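Gram-negative insecticidal protein (Chromobacterium piscinae, PDB 6FBM) is an insecticidal toxin of the MACPF and beta-tripod families that probably perforates membranes of target cells, as its perforin-like relatives do. Local coordinates at residues His66-Ser71 / Leu130-Leu135; Trp407-Pro412 / Pro435-Val440; Ser199-Met204 / Lys223-Phe228; Tyr23-Leu28 / Glu302-Ser307; Val455-Gly460 / Pro487-Pro492. All blocks are in the same frame, centred on the assembly; numbering follows the deposited sequence.

Contact 1 of 5, residues His66-Ser71 / Leu130-Leu135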
# COMPACT_ATOMS: atom_id res chain seq x y z
N HIS A 66 19.24 -10.83 23.82
CA HIS A 66 19.17 -9.89 24.93
C HIS A 66 18.74 -8.54 24.42
O HIS A 66 19.49 -7.88 23.73
CB HIS A 66 20.56 -9.80 25.63
CG HIS A 66 20.85 -10.96 26.51
ND1 HIS A 66 21.46 -12.11 26.03
CD2 HIS A 66 20.52 -11.21 27.80
CE1 HIS A 66 21.51 -13.01 26.99
NE2 HIS A 66 20.95 -12.49 28.08
N THR A 67 17.53 -8.13 24.75
CA THR A 67 17.07 -6.80 24.33
C THR A 67 17.68 -5.78 25.26
O THR A 67 17.74 -6.02 26.46
CB THR A 67 15.53 -6.66 24.30
OG1 THR A 67 15.04 -6.64 25.64
CG2 THR A 67 14.91 -7.78 23.53
N TYR A 68 18.17 -4.68 24.72
CA TYR A 68 18.64 -3.56 25.51
C TYR A 68 18.51 -2.31 24.64
O TYR A 68 19.38 -1.99 23.86
CB TYR A 68 20.05 -3.76 26.10
CG TYR A 68 20.52 -2.65 27.05
CD1 TYR A 68 19.60 -1.76 27.68
CD2 TYR A 68 21.88 -2.47 27.31
CE1 TYR A 68 20.03 -0.74 28.50
CE2 TYR A 68 22.33 -1.45 28.14
CZ TYR A 68 21.40 -0.59 28.74
OH TYR A 68 21.83 0.43 29.57
N PHE A 69 17.39 -1.62 24.74
CA PHE A 69 17.17 -0.44 23.93
C PHE A 69 17.99 0.72 24.51
O PHE A 69 17.57 1.35 25.47
CB PHE A 69 15.67 -0.11 23.90
CG PHE A 69 15.31 1.01 22.96
CD1 PHE A 69 15.65 2.33 23.27
CD2 PHE A 69 14.68 0.76 21.73
CE1 PHE A 69 15.38 3.37 22.40
CE2 PHE A 69 14.45 1.80 20.84
CZ PHE A 69 14.78 3.11 21.18
N HIS A 70 19.16 0.96 23.94
CA HIS A 70 20.03 2.05 24.41
C HIS A 70 21.08 2.45 23.37
O HIS A 70 21.28 1.76 22.37
CB HIS A 70 20.70 1.70 25.75
CG HIS A 70 21.90 0.84 25.61
ND1 HIS A 70 21.87 -0.38 24.96
CD2 HIS A 70 23.21 1.10 25.86
CE1 HIS A 70 23.09 -0.89 24.91
NE2 HIS A 70 23.92 -0.01 25.46
N SER A 71 21.75 3.58 23.66
CA SER A 71 22.79 4.19 22.81
C SER A 71 24.18 4.03 23.42
O SER A 71 24.41 4.46 24.55
CB SER A 71 22.50 5.68 22.61
OG SER A 71 21.45 5.83 21.68
N LEU A 130 19.25 -2.24 19.61
CA LEU A 130 17.94 -2.75 19.99
C LEU A 130 18.12 -4.06 20.78
O LEU A 130 17.52 -4.24 21.83
CB LEU A 130 17.08 -2.95 18.74
CG LEU A 130 16.95 -1.70 17.86
CD1 LEU A 130 16.28 -2.05 16.56
CD2 LEU A 130 16.20 -0.57 18.54
N TRP A 131 18.93 -4.98 20.25
CA TRP A 131 19.24 -6.20 20.96
C TRP A 131 20.59 -6.75 20.56
O TRP A 131 21.18 -6.30 19.57
CB TRP A 131 18.17 -7.27 20.72
CG TRP A 131 17.85 -7.47 19.31
CD1 TRP A 131 18.49 -8.28 18.45
CD2 TRP A 131 16.78 -6.86 18.58
NE1 TRP A 131 17.87 -8.26 17.20
CE2 TRP A 131 16.79 -7.41 17.28
CE3 TRP A 131 15.76 -5.98 18.92
CZ2 TRP A 131 15.90 -7.01 16.30
CZ3 TRP A 131 14.86 -5.60 17.97
CH2 TRP A 131 14.93 -6.11 16.67
N TYR A 132 21.08 -7.69 21.36
CA TYR A 132 22.25 -8.47 21.05
C TYR A 132 21.76 -9.87 20.72
O TYR A 132 20.78 -10.35 21.29
CB TYR A 132 23.21 -8.51 22.24
CG TYR A 132 23.65 -7.15 22.77
CD1 TYR A 132 24.74 -6.49 22.21
CD2 TYR A 132 23.01 -6.53 23.85
CE1 TYR A 132 25.18 -5.25 22.68
CE2 TYR A 132 23.43 -5.29 24.33
CZ TYR A 132 24.52 -4.64 23.74
OH TYR A 132 24.98 -3.38 24.18
N ILE A 133 22.41 -10.50 19.76
CA ILE A 133 22.21 -11.92 19.51
C ILE A 133 23.56 -12.54 19.79
O ILE A 133 24.60 -11.95 19.45
CB ILE A 133 21.78 -12.25 18.07
CG1 ILE A 133 20.71 -11.26 17.58
CG2 ILE A 133 21.29 -13.68 18.00
CD1 ILE A 133 20.31 -11.42 16.14
N SER A 134 23.56 -13.70 20.44
CA SER A 134 24.80 -14.40 20.74
C SER A 134 24.63 -15.88 20.51
O SER A 134 23.54 -16.42 20.63
CB SER A 134 25.24 -14.12 22.17
OG SER A 134 24.22 -14.52 23.08
N LEU A 135 25.73 -16.50 20.10
CA LEU A 135 25.80 -17.92 19.82
C LEU A 135 26.40 -18.67 21.01
O LEU A 135 26.99 -18.07 21.91
CB LEU A 135 26.69 -18.17 18.61
CG LEU A 135 26.21 -17.54 17.30
CD1 LEU A 135 27.13 -17.95 16.18
CD2 LEU A 135 24.78 -17.95 16.97
O HOH W 1 22.53 -12.01 23.52

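Contact 2 of 5, residues Trp407-Pro412 / Pro435-Val440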
# COMPACT_ATOMS: atom_id res chain seq x y z
N TRP A 407 64.80 41.88 16.98
CA TRP A 407 63.46 41.45 17.36
C TRP A 407 63.26 39.95 17.18
O TRP A 407 63.88 39.34 16.31
CB TRP A 407 62.41 42.17 16.55
CG TRP A 407 62.31 43.62 16.81
CD1 TRP A 407 63.08 44.60 16.26
CD2 TRP A 407 61.36 44.28 17.64
NE1 TRP A 407 62.68 45.83 16.70
CE2 TRP A 407 61.62 45.66 17.56
CE3 TRP A 407 60.30 43.84 18.45
CZ2 TRP A 407 60.86 46.61 18.26
CZ3 TRP A 407 59.55 44.79 19.14
CH2 TRP A 407 59.84 46.15 19.04
N ARG A 408 62.39 39.37 18.03
CA ARG A 408 61.98 37.97 17.94
C ARG A 408 60.54 37.90 17.65
O ARG A 408 59.73 38.63 18.26
CB ARG A 408 62.03 37.28 19.28
CG ARG A 408 63.31 36.60 19.57
CD ARG A 408 63.16 35.13 19.85
NE ARG A 408 64.04 34.84 20.97
CZ ARG A 408 65.37 34.82 20.95
NH1 ARG A 408 66.00 34.55 22.08
NH2 ARG A 408 66.10 35.02 19.84
N ALA A 409 60.18 36.96 16.79
CA ALA A 409 58.79 36.64 16.63
C ALA A 409 58.32 35.97 17.92
O ALA A 409 59.00 35.10 18.46
CB ALA A 409 58.59 35.74 15.43
N ILE A 410 57.20 36.43 18.43
CA ILE A 410 56.49 35.72 19.47
C ILE A 410 55.58 34.74 18.73
O ILE A 410 54.65 35.17 18.04
CB ILE A 410 55.66 36.66 20.37
CG1 ILE A 410 56.53 37.75 20.99
CG2 ILE A 410 55.01 35.85 21.49
CD1 ILE A 410 55.74 38.90 21.58
N PRO A 411 55.85 33.44 18.86
CA PRO A 411 55.01 32.49 18.13
C PRO A 411 53.68 32.25 18.82
O PRO A 411 53.61 32.31 20.07
CB PRO A 411 55.82 31.19 18.14
CG PRO A 411 57.10 31.49 18.88
CD PRO A 411 56.86 32.74 19.66
N PRO A 412 52.62 31.95 18.04
CA PRO A 412 51.39 31.46 18.69
C PRO A 412 51.65 30.11 19.33
O PRO A 412 52.63 29.44 19.00
CB PRO A 412 50.41 31.31 17.54
CG PRO A 412 51.27 31.14 16.32
CD PRO A 412 52.53 31.90 16.56
N PRO A 435 54.60 41.06 6.61
CA PRO A 435 53.33 40.33 6.52
C PRO A 435 53.48 38.84 6.24
O PRO A 435 52.64 38.08 6.65
CB PRO A 435 52.57 41.03 5.36
CG PRO A 435 53.29 42.31 5.12
CD PRO A 435 54.72 42.09 5.55
N ASP A 436 54.56 38.44 5.57
CA ASP A 436 54.75 37.06 5.17
C ASP A 436 55.73 36.31 6.06
O ASP A 436 56.18 35.22 5.71
CB ASP A 436 55.18 36.99 3.69
CG ASP A 436 54.14 37.55 2.71
OD1 ASP A 436 52.91 37.60 3.06
OD2 ASP A 436 54.55 37.90 1.58
N TYR A 437 56.06 36.86 7.23
CA TYR A 437 56.80 36.11 8.25
C TYR A 437 55.86 35.13 8.94
O TYR A 437 54.74 35.48 9.32
CB TYR A 437 57.43 37.03 9.29
CG TYR A 437 58.41 36.34 10.22
CD1 TYR A 437 57.98 35.64 11.33
CD2 TYR A 437 59.78 36.39 9.97
CE1 TYR A 437 58.88 35.01 12.18
CE2 TYR A 437 60.69 35.77 10.82
CZ TYR A 437 60.24 35.10 11.93
OH TYR A 437 61.13 34.48 12.77
N VAL A 438 56.36 33.90 9.13
CA VAL A 438 55.62 32.88 9.83
C VAL A 438 56.51 32.15 10.80
O VAL A 438 57.74 32.10 10.64
CB VAL A 438 54.96 31.86 8.87
CG1 VAL A 438 53.95 32.55 7.99
CG2 VAL A 438 56.01 31.13 8.03
N CYS A 439 55.85 31.57 11.79
CA CYS A 439 56.44 30.56 12.65
C CYS A 439 56.03 29.21 12.13
O CYS A 439 55.08 29.10 11.35
CB CYS A 439 55.95 30.77 14.08
SG CYS A 439 56.41 32.36 14.71
N VAL A 440 56.73 28.19 12.59
CA VAL A 440 56.58 26.84 12.11
C VAL A 440 56.12 26.01 13.27
O VAL A 440 56.57 26.23 14.39
CB VAL A 440 57.93 26.33 11.57
CG1 VAL A 440 57.79 24.90 11.01
CG2 VAL A 440 58.42 27.26 10.46

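Contact 3 of 5, residues Ser199-Met204 / Lys223-Phe228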
# COMPACT_ATOMS: atom_id res chain seq x y z
N SER A 199 38.34 15.66 20.40
CA SER A 199 37.35 14.62 20.56
C SER A 199 36.02 15.16 21.12
O SER A 199 34.94 14.75 20.67
CB SER A 199 37.92 13.46 21.40
OG SER A 199 38.05 13.83 22.77
N THR A 200 36.11 16.10 22.07
CA THR A 200 34.94 16.79 22.63
C THR A 200 34.26 17.66 21.57
O THR A 200 33.05 17.64 21.43
CB THR A 200 35.33 17.61 23.89
OG1 THR A 200 35.65 16.72 24.96
CG2 THR A 200 34.18 18.54 24.35
N THR A 201 35.04 18.41 20.80
CA THR A 201 34.49 19.22 19.69
C THR A 201 33.78 18.34 18.66
O THR A 201 32.72 18.71 18.14
CB THR A 201 35.60 20.03 19.01
OG1 THR A 201 36.35 20.72 20.02
CG2 THR A 201 35.02 21.06 18.05
N ALA A 202 34.35 17.18 18.38
CA ALA A 202 33.75 16.24 17.45
C ALA A 202 32.44 15.72 17.98
O ALA A 202 31.45 15.69 17.26
CB ALA A 202 34.71 15.09 17.16
N GLU A 203 32.46 15.32 19.25
CA GLU A 203 31.26 14.90 19.98
C GLU A 203 30.16 15.96 19.90
O GLU A 203 29.03 15.65 19.53
CB GLU A 203 31.62 14.60 21.46
CG GLU A 203 30.46 14.43 22.45
CD GLU A 203 30.90 14.14 23.87
OE1 GLU A 203 32.08 14.35 24.20
OE2 GLU A 203 30.05 13.67 24.68
N MET A 204 30.48 17.20 20.23
CA MET A 204 29.50 18.28 20.20
C MET A 204 29.00 18.54 18.81
O MET A 204 27.82 18.80 18.61
CB MET A 204 30.08 19.56 20.84
CG MET A 204 30.44 19.41 22.33
SD MET A 204 29.14 18.62 23.34
CE MET A 204 30.10 17.79 24.59
N LYS A 223 31.67 28.49 18.09
CA LYS A 223 32.91 28.85 17.45
C LYS A 223 33.75 27.58 17.25
O LYS A 223 34.20 27.31 16.13
CB LYS A 223 33.66 29.93 18.27
CG LYS A 223 34.93 30.39 17.59
CD LYS A 223 36.03 30.68 18.63
CE LYS A 223 37.35 30.91 17.94
NZ LYS A 223 38.52 30.67 18.86
N GLN A 224 33.92 26.81 18.32
CA GLN A 224 34.71 25.58 18.32
C GLN A 224 34.23 24.56 17.29
O GLN A 224 35.04 23.96 16.60
CB GLN A 224 34.73 24.92 19.73
CG GLN A 224 35.43 25.70 20.85
CD GLN A 224 36.92 25.98 20.58
OE1 GLN A 224 37.63 25.13 20.06
NE2 GLN A 224 37.39 27.19 20.95
N VAL A 225 32.91 24.39 17.20
CA VAL A 225 32.31 23.43 16.26
C VAL A 225 32.42 23.93 14.81
O VAL A 225 32.72 23.14 13.91
CB VAL A 225 30.84 23.07 16.66
CG1 VAL A 225 30.05 22.47 15.51
CG2 VAL A 225 30.84 22.12 17.85
N ASN A 226 32.18 25.23 14.60
CA ASN A 226 32.34 25.83 13.26
C ASN A 226 33.76 25.66 12.73
O ASN A 226 33.97 25.34 11.57
CB ASN A 226 31.99 27.33 13.26
CG ASN A 226 30.48 27.59 13.25
OD1 ASN A 226 29.68 26.71 12.91
ND2 ASN A 226 30.10 28.81 13.58
N SER A 227 34.71 25.87 13.63
CA SER A 227 36.12 25.69 13.33
C SER A 227 36.45 24.24 12.93
O SER A 227 37.16 23.98 11.96
CB SER A 227 36.94 26.09 14.55
OG SER A 227 38.28 26.27 14.20
N PHE A 228 35.90 23.30 13.70
CA PHE A 228 36.03 21.85 13.42
C PHE A 228 35.50 21.50 12.03
O PHE A 228 36.19 20.90 11.22
CB PHE A 228 35.32 21.05 14.53
CG PHE A 228 35.15 19.59 14.24
CD1 PHE A 228 36.18 18.69 14.42
CD2 PHE A 228 33.92 19.10 13.81
CE1 PHE A 228 35.99 17.33 14.16
CE2 PHE A 228 33.72 17.76 13.56
CZ PHE A 228 34.76 16.87 13.72

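Contact 4 of 5, residues Tyr23-Leu28 / Glu302-Ser307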
# COMPACT_ATOMS: atom_id res chain seq x y z
N TYR A 23 33.39 -13.53 8.75
CA TYR A 23 33.54 -12.09 8.67
C TYR A 23 34.88 -11.72 8.11
O TYR A 23 35.90 -12.31 8.49
CB TYR A 23 33.39 -11.45 10.02
CG TYR A 23 33.08 -10.00 9.95
CD1 TYR A 23 31.79 -9.57 9.81
CD2 TYR A 23 34.09 -9.04 10.02
CE1 TYR A 23 31.49 -8.22 9.75
CE2 TYR A 23 33.79 -7.69 9.96
CZ TYR A 23 32.49 -7.28 9.83
OH TYR A 23 32.14 -5.95 9.77
N ASP A 24 34.88 -10.72 7.22
CA ASP A 24 36.10 -10.16 6.72
C ASP A 24 36.64 -9.18 7.76
O ASP A 24 36.24 -8.02 7.81
CB ASP A 24 35.88 -9.47 5.39
CG ASP A 24 37.16 -8.88 4.81
OD1 ASP A 24 38.23 -8.98 5.47
OD2 ASP A 24 37.07 -8.31 3.70
N VAL A 25 37.58 -9.65 8.57
CA VAL A 25 38.16 -8.83 9.63
C VAL A 25 38.97 -7.66 9.12
O VAL A 25 39.29 -6.75 9.88
CB VAL A 25 39.01 -9.66 10.60
CG1 VAL A 25 38.15 -10.73 11.27
CG2 VAL A 25 40.22 -10.29 9.91
N ASN A 26 39.28 -7.68 7.82
CA ASN A 26 39.93 -6.56 7.14
C ASN A 26 38.96 -5.67 6.39
O ASN A 26 39.40 -4.79 5.67
CB ASN A 26 41.03 -7.09 6.19
CG ASN A 26 42.17 -7.76 6.95
OD1 ASN A 26 42.58 -7.27 7.98
ND2 ASN A 26 42.64 -8.90 6.46
N GLY A 27 37.65 -5.86 6.61
CA GLY A 27 36.61 -5.15 5.86
C GLY A 27 36.09 -3.93 6.60
O GLY A 27 36.88 -3.12 7.10
N LEU A 28 34.77 -3.78 6.68
CA LEU A 28 34.20 -2.66 7.44
C LEU A 28 34.01 -3.06 8.89
O LEU A 28 34.04 -4.23 9.23
CB LEU A 28 32.86 -2.22 6.84
CG LEU A 28 32.83 -1.90 5.35
CD1 LEU A 28 31.40 -1.49 5.00
CD2 LEU A 28 33.83 -0.81 4.93
N GLU A 302 50.22 -14.58 8.50
CA GLU A 302 50.44 -14.43 7.05
C GLU A 302 49.16 -14.06 6.31
O GLU A 302 49.22 -13.25 5.39
CB GLU A 302 51.19 -15.62 6.38
CG GLU A 302 50.47 -16.96 6.33
CD GLU A 302 50.86 -17.85 5.14
OE1 GLU A 302 51.08 -17.32 4.03
OE2 GLU A 302 50.87 -19.09 5.33
N PHE A 303 48.01 -14.59 6.73
CA PHE A 303 46.74 -14.13 6.19
C PHE A 303 46.60 -12.61 6.31
O PHE A 303 46.14 -11.95 5.38
CB PHE A 303 45.54 -14.83 6.87
CG PHE A 303 44.21 -14.36 6.38
CD1 PHE A 303 43.65 -14.88 5.22
CD2 PHE A 303 43.51 -13.39 7.07
CE1 PHE A 303 42.42 -14.44 4.76
CE2 PHE A 303 42.27 -12.92 6.61
CZ PHE A 303 41.71 -13.47 5.46
N MET A 304 47.01 -12.08 7.47
CA MET A 304 46.89 -10.65 7.81
C MET A 304 48.01 -9.75 7.33
O MET A 304 47.89 -8.54 7.43
CB MET A 304 46.77 -10.50 9.34
CG MET A 304 45.56 -11.19 9.97
SD MET A 304 44.02 -10.47 9.36
CE MET A 304 43.95 -8.91 10.27
N LYS A 305 49.09 -10.33 6.79
CA LYS A 305 50.31 -9.58 6.43
C LYS A 305 50.00 -8.36 5.56
O LYS A 305 50.31 -7.24 5.97
CB LYS A 305 51.31 -10.50 5.69
CG LYS A 305 52.72 -9.96 5.61
CD LYS A 305 53.48 -10.44 4.36
CE LYS A 305 54.71 -9.57 4.12
NZ LYS A 305 55.85 -10.24 3.42
N GLN A 306 49.35 -8.57 4.41
CA GLN A 306 48.99 -7.46 3.52
C GLN A 306 48.21 -6.35 4.25
O GLN A 306 48.48 -5.16 4.04
CB GLN A 306 48.17 -7.99 2.32
CG GLN A 306 47.87 -6.95 1.22
CD GLN A 306 46.89 -7.40 0.14
OE1 GLN A 306 46.75 -8.59 -0.16
NE2 GLN A 306 46.20 -6.43 -0.47
N SER A 307 47.27 -6.73 5.11
CA SER A 307 46.43 -5.75 5.81
C SER A 307 47.20 -4.93 6.84
O SER A 307 46.83 -3.79 7.10
CB SER A 307 45.22 -6.42 6.47
OG SER A 307 45.59 -7.14 7.62

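Contact 5 of 5, residues Val455-Gly460 / Pro487-Pro492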
# COMPACT_ATOMS: atom_id res chain seq x y z
N VAL A 455 77.54 35.84 13.70
CA VAL A 455 77.43 36.80 12.61
C VAL A 455 77.96 38.15 13.04
O VAL A 455 78.67 38.80 12.27
CB VAL A 455 75.97 36.96 12.16
CG1 VAL A 455 75.85 38.00 11.03
CG2 VAL A 455 75.40 35.60 11.72
N TRP A 456 77.60 38.57 14.26
CA TRP A 456 77.77 39.96 14.71
C TRP A 456 77.43 40.09 16.20
O TRP A 456 76.75 39.24 16.76
CB TRP A 456 76.85 40.84 13.89
CG TRP A 456 76.87 42.31 14.17
CD1 TRP A 456 77.67 43.23 13.59
CD2 TRP A 456 75.98 43.04 15.03
NE1 TRP A 456 77.36 44.48 14.04
CE2 TRP A 456 76.33 44.40 14.92
CE3 TRP A 456 74.94 42.68 15.87
CZ2 TRP A 456 75.67 45.40 15.64
CZ3 TRP A 456 74.27 43.69 16.58
CH2 TRP A 456 74.65 45.03 16.45
N TRP A 457 77.98 41.13 16.83
CA TRP A 457 77.57 41.59 18.15
C TRP A 457 77.70 43.11 18.17
O TRP A 457 78.32 43.70 17.29
CB TRP A 457 78.39 40.98 19.32
CG TRP A 457 79.88 40.83 19.11
CD1 TRP A 457 80.70 41.63 18.35
CD2 TRP A 457 80.73 39.83 19.69
NE1 TRP A 457 81.99 41.17 18.40
CE2 TRP A 457 82.04 40.07 19.21
CE3 TRP A 457 80.51 38.76 20.57
CZ2 TRP A 457 83.13 39.27 19.58
CZ3 TRP A 457 81.58 37.96 20.92
CH2 TRP A 457 82.88 38.21 20.43
N ASP A 458 77.11 43.73 19.18
CA ASP A 458 77.00 45.18 19.22
C ASP A 458 78.17 45.88 19.89
O ASP A 458 78.16 47.09 20.01
CB ASP A 458 75.69 45.60 19.90
CG ASP A 458 75.74 45.51 21.42
OD1 ASP A 458 76.08 44.42 21.93
OD2 ASP A 458 75.43 46.49 22.10
N LYS A 459 79.18 45.13 20.36
CA LYS A 459 80.22 45.76 21.18
C LYS A 459 80.95 46.87 20.41
O LYS A 459 81.25 46.73 19.22
CB LYS A 459 81.13 44.74 21.84
CG LYS A 459 82.09 44.00 20.95
CD LYS A 459 82.19 42.51 21.34
CE LYS A 459 82.64 42.20 22.74
NZ LYS A 459 83.27 40.82 22.80
N GLY A 460 81.16 47.98 21.11
CA GLY A 460 81.55 49.25 20.51
C GLY A 460 80.43 50.27 20.49
O GLY A 460 80.70 51.47 20.54
N PRO A 487 71.50 37.61 24.53
CA PRO A 487 71.65 38.96 25.16
C PRO A 487 72.99 39.21 25.91
O PRO A 487 73.02 39.90 26.93
CB PRO A 487 70.45 39.04 26.10
CG PRO A 487 70.25 37.63 26.52
CD PRO A 487 70.62 36.74 25.35
N ASN A 488 74.09 38.69 25.38
CA ASN A 488 75.41 38.77 26.01
C ASN A 488 76.49 38.40 24.98
O ASN A 488 76.17 37.96 23.86
CB ASN A 488 75.48 37.82 27.21
CG ASN A 488 75.29 36.35 26.81
OD1 ASN A 488 76.00 35.83 25.93
ND2 ASN A 488 74.32 35.69 27.45
N TYR A 489 77.75 38.54 25.38
CA TYR A 489 78.89 38.32 24.49
C TYR A 489 79.57 36.98 24.73
O TYR A 489 80.74 36.83 24.38
CB TYR A 489 79.91 39.45 24.64
CG TYR A 489 79.40 40.84 24.38
CD1 TYR A 489 78.71 41.13 23.22
CD2 TYR A 489 79.61 41.88 25.29
CE1 TYR A 489 78.23 42.43 22.96
CE2 TYR A 489 79.13 43.17 25.05
CZ TYR A 489 78.45 43.43 23.87
OH TYR A 489 77.98 44.70 23.61
N ASN A 490 78.85 36.00 25.26
CA ASN A 490 79.43 34.68 25.49
C ASN A 490 79.85 34.07 24.15
O ASN A 490 79.09 34.12 23.19
CB ASN A 490 78.44 33.74 26.20
CG ASN A 490 77.96 34.26 27.54
OD1 ASN A 490 78.47 35.24 28.06
ND2 ASN A 490 76.94 33.63 28.08
N ASN A 491 81.05 33.47 24.11
CA ASN A 491 81.70 32.99 22.88
C ASN A 491 82.49 31.71 23.16
O ASN A 491 83.64 31.79 23.59
CB ASN A 491 82.62 34.10 22.33
CG ASN A 491 83.28 33.74 20.99
OD1 ASN A 491 83.04 32.69 20.40
ND2 ASN A 491 84.12 34.65 20.50
N PRO A 492 81.94 30.51 22.93
CA PRO A 492 80.60 30.28 22.40
C PRO A 492 79.51 30.40 23.48
O PRO A 492 79.84 30.40 24.67
CB PRO A 492 80.67 28.83 21.92
CG PRO A 492 81.64 28.18 22.86
CD PRO A 492 82.55 29.26 23.42
O HOH W 2 83.02 38.09 24.25

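Contact 1 of 5, residues His66-Ser71 / Leu130-Leu135
His66 and Tyr132 form a hydrogen-bonded antiparallel pair, His66 N to Tyr132 O at 3.0 Å and Tyr132 N to His66 O at 2.9 Å, beside the non-hydrogen-bonded pair of Thr67 and Trp131, with the strand directions 155° apart. Tyr68 N continues the pairing to Leu130 O. The Tyr132 ring meets Tyr68 and His70, its side chain crossing that of His70 at about a right angle. CE2 approaches Tyr68 CB, and the hydroxyl OH comes to 3.2 Å from His70 CE1, lying in the imidazole plane at that ring's edge. Tyrosine suits the place because CE2 can pack on a CB while OH reaches the imidazole edge. The imidazole is held by His70 ND1, which donates to Tyr68 O at 3.2 Å in a nearly straight bond (173°), while Tyr68 CE2 sits over the centre of one imidazole face. Thr67 and Trp131 occupy the other face of the sheet, beside Ile50 and Ile52 of strand 47-52. Leu130 and Phe69 run side by side, Leu130 CD2 meeting Phe69 CE2 at 3.7 Å. A water joins His66 ND1 (2.7 Å) to Ser134 OG. Leu130 and Trp131 both face Val177, a classic beta bulge where strand 120-134 turns a corner, within the bent, twisted antiparallel sheet that is the hallmark of the MACPF fold.

Contact 2 of 5, residues Trp407-Pro412 / Pro435-Val440
Ala409, near the end of strand 403-410, faces Tyr437, just before strand 439-441, and Cys439, its first residue, so the contact joins two small antiparallel sheets of the C-terminal region, probably part of the beta-tripod. No hydrogen bond spans it, so the strands are not paired here; the closest CA atoms, those of Pro411 and Cys439, are 6.0 Å apart. The meeting is apolar. Ala409 CB lies 3.3 Å from Tyr437 CE1, tight enough that a methyl is the group that fits against the ring. Cys439 places SG anti to its own carbonyl carbon (chi1 -60°), where it rests 3.7 Å from Pro411 CB and 4.1 Å from Ala409 CB; Pro412 CD borders the same sulphur. Sulphur is bulky and weakly polar, well matched to proline carbons, and Pro411 has no N-H with which to prolong the strand. Tyr437 OH is bonded to Gly419 O, and its ring packs edge-to-face with Trp389 of strand 388-391, which also touches Ala409, while Pro412 leans on Lys384 of strand 383-384.

Contact 3 of 5, residues Ser199-Met204 / Lys223-Phe228
Thr201 and Phe228 slide past each other in opposite directions, the Thr201 methyl CG2 against Phe228 CB. Thr201 turns CG2 anti to its backbone N, which sets it 3.5 Å from Phe228 CB and 3.2 Å from Gln224 O. A branched threonine suits this place: its methyl packs against the neighbouring helix, while OG1 bonds back to Ser197 O and Gln196 OE1. The Phe228 ring reaches on to Ala202, whose CA stands over one ring face in a CH-pi contact, 4.2 Å from the centroid and 20° off the normal. Ala202 CB touches Phe228 CZ at 3.9 Å, alanine being small enough to let the ring close on the helix backbone. Beside Thr201, Val225 CG2 lies 4.0 Å from Met204 CB. Tyr183, Ala185 and Ser187 of strand 179-187 also touch the ring. The helices cross at 93° with axes 9.2 Å apart, and their place between strands 179-187 and 232-239 probably makes them one of the helical clusters that refold into membrane-spanning hairpins in pore-forming relatives.

Contact 4 of 5, residues Tyr23-Leu28 / Glu302-Ser307
Phe303 CE2 comes to 4.0 Å from Asn26 ND2, CG standing anti to the backbone N (chi1 178°). Met304 follows. A bend at chi2 sets SD within reach of both Val25 and Asn26: it is 3.8 Å from Val25 CG2, the two side chains crossing at about a right angle, and it accepts a weak hydrogen bond from Asn26 ND2 at 3.6 Å and 143°. A further bend at chi3 carries the methyl CE to the amide, 3.1 Å from Asn26 OD1. A flexible thioether suits these two unlike partners. Val25 and Asn26 are presented by a type I beta turn from Asp24 to Gly27 that follows strand 21-23, closed by Gly27 N to Asp24 O and reinforced by an Asx turn, in which Asp24 OD1 takes Asn26 N at 2.9 Å from above the carboxylate plane. Backbone bonds tie Val25 to Phe101 and Asn26 to Ala103. Glycine fits the last position because a CB there would crowd Asp24 O. Farther along 302-307, Ser307 OG donates to Met304 O at 2.7 Å, folding the serine back on the preceding turn. The same OG comes close, 3.0 Å, to Asn26 OD1, and Ser307 O receives Arg85 NH2.

Contact 5 of 5, residues Val455-Gly460 / Pro487-Pro492
Trp457, on the weakly bonded strand 450-457, lays its CB 3.9 Å from Tyr489 CD1, and the planes of its five-membered ring and the tyrosine ring stand 86° apart. The far end of the indole reaches residues 489-491: CZ3 is 3.7 Å from Tyr489 O and CH2 is 3.8 Å from Asn491 ND2. A wide ring suits this span, and Arg454 adds a cation-pi contact. Asp458 comes next, taking the Tyr489 hydroxyl: OH donates to Asp458 OD1 at 2.6 Å, approaching from 48° above the carboxylate plane. The same OD1 accepts Val467 N, so two donors grip it, which would favour the charged form. The loop bearing Tyr489 follows strand 484-486, a member of the three-stranded antiparallel sheet that includes strand 450-457, and it is shaped by an Asx turn in which Asn488 OD1 accepts Asn490 N at 2.9 Å. Lys459 then passes the tyrosine in the reverse sense. Its chain, bent at chi2 and chi3, sets CE over one ring face, 4.0 Å from the centroid of the Tyr489 ring, while CD lies above the Trp457 indole. Beyond, NZ gives a weak bond to a water that itself donates to Tyr489 O at 2.6 Å.

From the N terminus, the chain first enters contact 4 at 23-28, but that loop closes only at 302-307, tying the early turn to helix 300-304 and the residues that follow. Within this long span contact 1 closes the loop from 66-71 to 130-135, bringing two sheet strands together, and contact 3 closes a shorter one between two helices; the two follow in series, their centres 31 Å apart. All three lie in or beside the MACPF part. Contacts 2 and 5 come later, one after the other, in the C-terminal region, with centres 23 Å apart and nearest atoms about 6 Å apart. No loops cross. Contact 3 lies nearest to contact 2 of the MACPF trio, about 12 Å between nearest atoms.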